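Local coordinates for protein HP0958 (Helicobacter pylori, PDB 3NA7) that probably acts in flagellar biogenesis as an export chaperone and post-transcriptional regulator, and combines a coiled-coil hairpin with a C4 zinc ribbon, at residues K44-L58 against I120-M134. Sequence-based numbering, arbitrary orientation.
Sequences KNKAILNLEEEKLAL and IKRKSEKQEDLKKEM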
# COMPACT_ATOMS: atom_id res chain seq x y z
N LYS A 44 8.76 -6.15 -7.06
CA LYS A 44 10.04 -6.61 -7.60
C LYS A 44 10.14 -6.35 -9.11
O LYS A 44 11.23 -6.10 -9.63
CB LYS A 44 10.24 -8.07 -7.28
CG LYS A 44 10.52 -8.30 -5.79
CD LYS A 44 10.44 -9.75 -5.44
CE LYS A 44 10.50 -9.97 -3.90
NZ LYS A 44 11.90 -9.88 -3.44
N ASN A 45 8.99 -6.38 -9.80
CA ASN A 45 8.98 -6.11 -11.21
C ASN A 45 9.37 -4.67 -11.48
O ASN A 45 10.18 -4.42 -12.36
CB ASN A 45 7.64 -6.43 -11.88
CG ASN A 45 7.82 -6.69 -13.37
OD1 ASN A 45 7.16 -6.09 -14.23
ND2 ASN A 45 8.74 -7.57 -13.69
N LYS A 46 8.81 -3.74 -10.70
CA LYS A 46 9.21 -2.33 -10.74
C LYS A 46 10.68 -2.13 -10.39
O LYS A 46 11.36 -1.33 -11.02
CB LYS A 46 8.35 -1.48 -9.79
CG LYS A 46 7.04 -1.06 -10.38
CD LYS A 46 6.01 -0.65 -9.34
CE LYS A 46 4.71 -0.36 -10.05
NZ LYS A 46 3.57 -0.30 -9.10
N ALA A 47 11.18 -2.87 -9.40
CA ALA A 47 12.58 -2.73 -9.00
C ALA A 47 13.51 -3.19 -10.12
O ALA A 47 14.56 -2.60 -10.32
CB ALA A 47 12.88 -3.46 -7.69
N ILE A 48 13.12 -4.22 -10.88
CA ILE A 48 13.92 -4.63 -12.03
C ILE A 48 14.02 -3.47 -13.04
O ILE A 48 15.11 -3.14 -13.51
CB ILE A 48 13.37 -5.91 -12.70
CG1 ILE A 48 13.78 -7.14 -11.88
CG2 ILE A 48 13.86 -6.07 -14.18
CD1 ILE A 48 12.91 -8.33 -12.09
N LEU A 49 12.88 -2.87 -13.37
CA LEU A 49 12.81 -1.77 -14.33
C LEU A 49 13.53 -0.52 -13.84
O LEU A 49 14.19 0.15 -14.61
CB LEU A 49 11.35 -1.46 -14.72
CG LEU A 49 10.61 -2.54 -15.53
CD1 LEU A 49 9.09 -2.35 -15.53
CD2 LEU A 49 11.10 -2.63 -16.99
N ASN A 50 13.41 -0.20 -12.56
CA ASN A 50 14.20 0.88 -11.98
C ASN A 50 15.71 0.61 -12.14
O ASN A 50 16.44 1.42 -12.70
CB ASN A 50 13.83 1.11 -10.51
CG ASN A 50 14.65 2.23 -9.89
OD1 ASN A 50 14.36 3.42 -10.08
ND2 ASN A 50 15.72 1.85 -9.18
N LEU A 51 16.17 -0.53 -11.67
CA LEU A 51 17.55 -0.91 -11.90
C LEU A 51 17.96 -0.80 -13.37
O LEU A 51 19.12 -0.52 -13.65
CB LEU A 51 17.85 -2.30 -11.38
CG LEU A 51 17.92 -2.52 -9.89
CD1 LEU A 51 17.74 -4.03 -9.61
CD2 LEU A 51 19.23 -2.01 -9.31
N GLU A 52 17.04 -1.00 -14.31
CA GLU A 52 17.39 -0.84 -15.72
C GLU A 52 17.60 0.63 -16.09
O GLU A 52 18.50 0.92 -16.86
CB GLU A 52 16.40 -1.50 -16.69
CG GLU A 52 16.94 -1.61 -18.16
CD GLU A 52 18.13 -2.59 -18.33
OE1 GLU A 52 18.41 -3.39 -17.42
OE2 GLU A 52 18.79 -2.57 -19.40
N GLU A 53 16.80 1.54 -15.54
CA GLU A 53 17.05 2.97 -15.74
C GLU A 53 18.41 3.39 -15.15
O GLU A 53 19.14 4.17 -15.77
CB GLU A 53 15.93 3.85 -15.18
CG GLU A 53 14.59 3.74 -15.92
CD GLU A 53 14.71 3.97 -17.44
OE1 GLU A 53 14.79 5.15 -17.87
OE2 GLU A 53 14.70 2.97 -18.21
N GLU A 54 18.77 2.86 -13.98
CA GLU A 54 20.07 3.19 -13.41
C GLU A 54 21.23 2.64 -14.23
O GLU A 54 22.25 3.29 -14.36
CB GLU A 54 20.18 2.76 -11.95
CG GLU A 54 19.23 3.52 -11.09
CD GLU A 54 18.88 2.83 -9.80
OE1 GLU A 54 19.46 1.77 -9.47
OE2 GLU A 54 18.00 3.37 -9.10
N LYS A 55 21.06 1.44 -14.79
CA LYS A 55 22.08 0.89 -15.68
C LYS A 55 22.23 1.73 -16.97
O LYS A 55 23.33 1.91 -17.49
CB LYS A 55 21.81 -0.58 -16.01
CG LYS A 55 21.97 -1.56 -14.88
CD LYS A 55 21.20 -2.89 -15.21
CE LYS A 55 21.81 -3.61 -16.44
NZ LYS A 55 20.99 -4.74 -16.93
N LEU A 56 21.13 2.27 -17.46
CA LEU A 56 21.18 3.13 -18.63
C LEU A 56 21.98 4.42 -18.40
O LEU A 56 22.81 4.79 -19.23
CB LEU A 56 19.77 3.45 -19.14
CG LEU A 56 19.16 2.46 -20.14
CD1 LEU A 56 17.62 2.52 -20.17
CD2 LEU A 56 19.75 2.71 -21.55
N ALA A 57 21.73 5.07 -17.27
CA ALA A 57 22.46 6.29 -16.90
C ALA A 57 23.93 5.99 -16.76
O ALA A 57 24.78 6.76 -17.23
CB ALA A 57 21.90 6.90 -15.59
N LEU A 58 24.25 4.86 -16.15
CA LEU A 58 25.64 4.46 -15.97
C LEU A 58 26.33 4.15 -17.29
O LEU A 58 27.51 4.43 -17.47
CB LEU A 58 25.74 3.28 -15.03
CG LEU A 58 25.45 3.50 -13.56
CD1 LEU A 58 25.32 2.14 -12.89
CD2 LEU A 58 26.56 4.31 -12.88
N ILE A 120 27.37 -1.55 -12.92
CA ILE A 120 26.40 -2.07 -13.87
C ILE A 120 26.17 -3.57 -13.63
O ILE A 120 25.02 -4.01 -13.46
CB ILE A 120 26.86 -1.82 -15.31
CG1 ILE A 120 26.72 -0.35 -15.68
CG2 ILE A 120 26.08 -2.70 -16.33
CD1 ILE A 120 27.57 0.05 -16.90
N LYS A 121 27.26 -4.33 -13.57
CA LYS A 121 27.22 -5.76 -13.32
C LYS A 121 26.48 -6.13 -12.02
O LYS A 121 25.68 -7.08 -12.01
CB LYS A 121 28.64 -6.29 -13.29
CG LYS A 121 28.85 -7.71 -13.76
CD LYS A 121 30.30 -7.88 -14.31
CE LYS A 121 30.62 -9.33 -14.69
NZ LYS A 121 31.07 -10.19 -13.54
N ARG A 122 26.72 -5.39 -10.93
CA ARG A 122 26.05 -5.65 -9.65
C ARG A 122 24.54 -5.46 -9.79
O ARG A 122 23.76 -6.19 -9.17
CB ARG A 122 26.56 -4.80 -8.47
CG ARG A 122 28.02 -5.03 -8.01
CD ARG A 122 28.57 -6.47 -8.20
NE ARG A 122 29.93 -6.43 -8.77
CZ ARG A 122 30.44 -7.30 -9.65
NH1 ARG A 122 29.73 -8.32 -10.10
NH2 ARG A 122 31.69 -7.13 -10.09
N LYS A 123 24.15 -4.48 -10.58
CA LYS A 123 22.74 -4.22 -10.79
C LYS A 123 22.11 -5.33 -11.61
O LYS A 123 20.99 -5.72 -11.31
CB LYS A 123 22.51 -2.84 -11.43
CG LYS A 123 22.86 -1.67 -10.47
CD LYS A 123 22.44 -0.31 -11.03
CE LYS A 123 22.88 0.86 -10.13
NZ LYS A 123 22.09 0.97 -8.86
N SER A 124 22.82 -5.85 -12.62
CA SER A 124 22.34 -6.96 -13.44
C SER A 124 22.21 -8.25 -12.61
O SER A 124 21.28 -9.03 -12.83
CB SER A 124 23.26 -7.20 -14.65
OG SER A 124 23.26 -6.09 -15.52
N GLU A 125 23.15 -8.47 -11.68
CA GLU A 125 23.03 -9.57 -10.72
C GLU A 125 21.80 -9.41 -9.84
O GLU A 125 21.09 -10.39 -9.59
CB GLU A 125 24.27 -9.69 -9.83
CG GLU A 125 25.44 -10.38 -10.49
CD GLU A 125 26.79 -10.02 -9.85
OE1 GLU A 125 27.79 -9.96 -10.60
OE2 GLU A 125 26.85 -9.78 -8.61
N LYS A 126 21.55 -8.18 -9.37
CA LYS A 126 20.37 -7.93 -8.55
C LYS A 126 19.09 -8.16 -9.34
O LYS A 126 18.13 -8.72 -8.81
CB LYS A 126 20.39 -6.52 -7.94
CG LYS A 126 19.14 -6.13 -7.16
CD LYS A 126 19.00 -7.02 -5.90
CE LYS A 126 17.87 -6.56 -5.01
NZ LYS A 126 17.81 -7.44 -3.83
N GLN A 127 19.08 -7.74 -10.60
CA GLN A 127 17.97 -8.02 -11.49
C GLN A 127 17.68 -9.53 -11.63
O GLN A 127 16.50 -9.93 -11.62
CB GLN A 127 18.21 -7.41 -12.87
CG GLN A 127 18.14 -5.89 -12.90
CD GLN A 127 18.41 -5.35 -14.28
OE1 GLN A 127 19.35 -5.80 -14.95
NE2 GLN A 127 17.55 -4.45 -14.76
N GLU A 128 18.73 -10.34 -11.80
CA GLU A 128 18.59 -11.81 -11.92
C GLU A 128 18.00 -12.38 -10.63
O GLU A 128 17.06 -13.18 -10.68
CB GLU A 128 19.90 -12.52 -12.28
CG GLU A 128 20.56 -12.06 -13.60
CD GLU A 128 19.83 -12.51 -14.88
OE1 GLU A 128 18.89 -13.35 -14.81
OE2 GLU A 128 20.23 -12.03 -15.96
N ASP A 129 18.51 -11.94 -9.48
CA ASP A 129 17.89 -12.25 -8.18
C ASP A 129 16.40 -12.00 -8.11
O ASP A 129 15.62 -12.91 -7.83
CB ASP A 129 18.52 -11.40 -7.09
CG ASP A 129 19.42 -12.17 -6.21
OD1 ASP A 129 18.88 -13.00 -5.43
OD2 ASP A 129 20.65 -11.90 -6.28
N LEU A 130 16.02 -10.74 -8.31
CA LEU A 130 14.64 -10.32 -8.29
C LEU A 130 13.76 -11.18 -9.23
O LEU A 130 12.62 -11.51 -8.90
CB LEU A 130 14.54 -8.84 -8.70
CG LEU A 130 15.12 -7.82 -7.71
CD1 LEU A 130 15.29 -6.43 -8.40
CD2 LEU A 130 14.28 -7.72 -6.42
N LYS A 131 14.30 -11.52 -10.39
CA LYS A 131 13.59 -12.30 -11.41
C LYS A 131 13.30 -13.68 -10.84
O LYS A 131 12.19 -14.14 -10.90
CB LYS A 131 14.43 -12.36 -12.70
CG LYS A 131 13.72 -12.87 -13.93
CD LYS A 131 14.63 -12.76 -15.18
CE LYS A 131 15.81 -13.69 -15.06
NZ LYS A 131 16.56 -13.83 -16.32
N LYS A 132 14.29 -14.33 -10.25
CA LYS A 132 14.03 -15.57 -9.54
C LYS A 132 12.98 -15.43 -8.42
O LYS A 132 12.13 -16.29 -8.25
CB LYS A 132 15.32 -16.19 -9.02
CG LYS A 132 16.17 -16.80 -10.12
CD LYS A 132 17.23 -17.75 -9.55
CE LYS A 132 18.45 -17.80 -10.45
NZ LYS A 132 19.38 -18.90 -10.05
N GLU A 133 13.04 -14.36 -7.66
CA GLU A 133 12.05 -14.18 -6.59
C GLU A 133 10.65 -14.01 -7.17
O GLU A 133 9.70 -14.61 -6.65
CB GLU A 133 12.43 -13.02 -5.67
CG GLU A 133 13.54 -13.41 -4.71
CD GLU A 133 14.27 -12.21 -4.11
OE1 GLU A 133 13.91 -11.06 -4.43
OE2 GLU A 133 15.21 -12.42 -3.31
N MET A 134 10.54 -13.25 -8.25
CA MET A 134 9.26 -13.08 -8.91
C MET A 134 8.59 -14.39 -9.33
O MET A 134 7.36 -14.52 -9.21
CB MET A 134 9.41 -12.21 -10.15
CG MET A 134 9.56 -10.75 -9.84
SD MET A 134 9.66 -9.80 -11.36
CE MET A 134 8.06 -10.02 -12.08
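I48 lies across from Q127, and L51 from K123, where helices 44-58 and 120-134 run antiparallel. Their axes come within 9.4 Å at a signed crossing angle of -162°. Both belong to the long helices 24-85 and 91-171 of the antiparallel coiled-coil hairpin. The side chains mesh as knobs into holes. L51 sits among K123, K126, Q127 and L130, and its CD1 lies 3.6 Å from CD1 of L130. L130 enters the hole formed by K44, A47, I48 and L51. L130 and I48 run antiparallel alongside each other, and CD1 of I48 also reaches SD of M134 at 3.6 Å.

Q127 is a polar knob. Its chain is extended beyond CG (chi2 179°), which carries the amide across to the other helix. NE2 of Q127 gives two nearly straight bonds, both in the amide plane: one to O of I48 at 3.0 Å, the other to the anti lone pair of E52 OE1. The I48 carbonyl also keeps its helical bond from E52 N, which arrives at the opposite face. OE1 of Q127 takes a bond of 2.8 Å from NZ of K55. A bend at chi3 (65°) turns NZ of K55 toward Q127, where it also forms a salt bridge to E52 OE1 and a weak bond to S124 OG.

Salt bridges border the seam. NZ of K123 meets OE1 of E54 at 2.8 Å, from above the carboxylate plane, and K44 pairs with E133. At the far end, L58 CB packs on I120 CG1 at 3.8 Å.

The interface thus mixes leucine and isoleucine packing with a polar network. Both ends of the Q127 amide are engaged, which fixes its rotation, and the lysine charges facing the seam are probably offset by E52, E54 and E133.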